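PDB 2HQ7: protein, related to general stress protein 26(GS26) of B.subtilis from Clostridium acetobutylicum, which probably binds a flavin, FMN, as a member of the pyridoxamine 5'-phosphate oxidase family related to general stress protein 26, its own reaction being unassigned. Local coordinates for residues S95-W100 with L110-P115. Sequence-based numbering, arbitrary orientation.
Sequences SKEMLW and LGIDDP
Trp100 lays its indole against the backbone of Gly111 and Ile112, and this is the tight part of the contact. The six-membered ring does most of the touching: CH2 comes to 3.6 Å from Gly111 CA, CZ3 to 3.5 Å from Gly111 C, and Ile112 N lies over one ring face. The positive phi of Gly111 (81°) is one that glycine adopts readily. With CG anti to the backbone N (chi1 -179°), Trp100 sends its ring from the end of helix 93-99 toward the loop; the ring also packs edge-to-face with Tyr117 of strand 117-131.

Ile112 fills the angle between indole and helix. Its CG1 is 3.9 Å from Trp100 CE3, while CD1 reaches on to the helix, 3.8 Å from Glu97 CG; the CG2 methyl branch faces Lys96 CB more loosely at 4.2 Å. Glu97 offers its CA and the methylenes of its extended chain, and its charged end suits an exposed position.

No direct hydrogen bond joins the segments. In contrast to the close apolar packing round the indole, the Lys96 side is joined through water: one molecule accepts from Lys96 NZ at 2.9 Å and donates to the carbonyls Ile112 O and Asp114 O, the long lysine chain bringing its ammonium group to it. The loop holds its own bend, because Asp114 OD2 accepts from Leu110 N through its anti lone pair and Asp114 N bonds to Gly111 O. Here an aromatic residue just after a helix packs against the loop returning to strand 117-131, at the surface of the antiparallel split β-barrel characteristic of the FMN-binding pyridoxamine 5'-phosphate oxidase family.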
# COMPACT_ATOMS: atom_id res chain seq x y z
N SER B 95 10.92 -11.70 22.68
CA SER B 95 9.97 -10.79 22.05
C SER B 95 9.01 -11.53 21.14
O SER B 95 7.79 -11.28 21.15
CB SER B 95 10.72 -9.71 21.26
OG SER B 95 11.62 -9.01 22.11
N LYS B 96 9.57 -12.45 20.37
CA LYS B 96 8.84 -13.26 19.46
C LYS B 96 7.79 -14.04 20.20
O LYS B 96 6.69 -14.13 19.74
CB LYS B 96 9.82 -14.14 18.68
CG LYS B 96 10.56 -13.31 17.61
CD LYS B 96 11.68 -14.07 16.90
CE LYS B 96 11.23 -14.69 15.61
NZ LYS B 96 12.34 -15.43 14.91
N GLU B 97 8.14 -14.57 21.37
CA GLU B 97 7.19 -15.28 22.23
C GLU B 97 6.11 -14.36 22.80
O GLU B 97 4.93 -14.72 22.81
CB GLU B 97 7.96 -15.91 23.38
CG GLU B 97 7.13 -16.72 24.31
CD GLU B 97 7.99 -17.35 25.38
OE1 GLU B 97 8.82 -16.62 25.97
OE2 GLU B 97 7.84 -18.56 25.62
N MSE B 98 6.49 -13.18 23.29
CA MSE B 98 5.52 -12.25 23.83
C MSE B 98 4.57 -11.69 22.79
O MSE B 98 3.45 -11.32 23.11
CB MSE B 98 6.19 -11.09 24.53
CG MSE B 98 6.55 -11.43 25.94
SE MSE B 98 7.38 -9.94 26.82
CE MSE B 98 9.17 -10.03 25.99
N LEU B 99 5.00 -11.64 21.54
CA LEU B 99 4.15 -11.09 20.49
C LEU B 99 3.31 -12.12 19.76
O LEU B 99 2.36 -11.75 19.07
CB LEU B 99 5.06 -10.37 19.50
CG LEU B 99 5.68 -9.10 20.03
CD1 LEU B 99 6.80 -8.70 19.05
CD2 LEU B 99 4.53 -8.01 20.19
N TRP B 100 3.67 -13.40 19.90
CA TRP B 100 2.93 -14.50 19.29
C TRP B 100 1.44 -14.42 19.60
O TRP B 100 1.06 -14.08 20.72
CB TRP B 100 3.49 -15.85 19.77
CG TRP B 100 2.81 -17.07 19.20
CD1 TRP B 100 1.75 -17.73 19.72
CD2 TRP B 100 3.16 -17.77 18.00
NE1 TRP B 100 1.41 -18.80 18.93
CE2 TRP B 100 2.27 -18.85 17.87
CE3 TRP B 100 4.16 -17.60 17.04
CZ2 TRP B 100 2.32 -19.74 16.79
CZ3 TRP B 100 4.22 -18.49 15.99
CH2 TRP B 100 3.31 -19.55 15.87
N LEU B 110 5.48 -24.42 13.03
CA LEU B 110 6.48 -24.85 14.03
C LEU B 110 6.62 -23.91 15.22
O LEU B 110 7.61 -23.99 15.96
CB LEU B 110 7.85 -25.00 13.37
CG LEU B 110 8.00 -26.04 12.27
CD1 LEU B 110 9.50 -26.23 12.00
CD2 LEU B 110 7.37 -27.34 12.66
N GLY B 111 5.67 -22.99 15.39
CA GLY B 111 5.60 -22.18 16.57
C GLY B 111 6.54 -21.02 16.54
O GLY B 111 6.96 -20.57 15.48
N ILE B 112 6.85 -20.51 17.73
CA ILE B 112 7.75 -19.39 17.92
C ILE B 112 9.08 -19.64 17.23
O ILE B 112 9.70 -18.70 16.73
CB ILE B 112 7.93 -19.08 19.43
CG1 ILE B 112 6.64 -18.48 19.97
CG2 ILE B 112 9.15 -18.17 19.68
CD1 ILE B 112 6.23 -18.95 21.40
N ASP B 113 9.51 -20.89 17.17
CA ASP B 113 10.79 -21.21 16.54
C ASP B 113 10.72 -21.47 15.04
O ASP B 113 11.72 -21.83 14.45
CB ASP B 113 11.43 -22.42 17.22
CG ASP B 113 11.56 -22.23 18.71
OD1 ASP B 113 12.44 -21.46 19.12
OD2 ASP B 113 10.77 -22.85 19.45
N ASP B 114 9.55 -21.30 14.43
CA ASP B 114 9.41 -21.47 12.98
C ASP B 114 10.41 -20.54 12.31
O ASP B 114 10.49 -19.36 12.67
CB ASP B 114 7.98 -21.15 12.54
CG ASP B 114 7.65 -21.66 11.13
OD1 ASP B 114 8.24 -21.21 10.13
OD2 ASP B 114 6.72 -22.48 11.03
N PRO B 115 11.23 -21.07 11.38
CA PRO B 115 12.20 -20.19 10.77
C PRO B 115 11.58 -19.11 9.88
O PRO B 115 12.25 -18.15 9.58
CB PRO B 115 13.06 -21.14 9.93
CG PRO B 115 12.22 -22.32 9.71
CD PRO B 115 11.34 -22.45 10.89
O HOH W 1 11.41 -18.15 14.78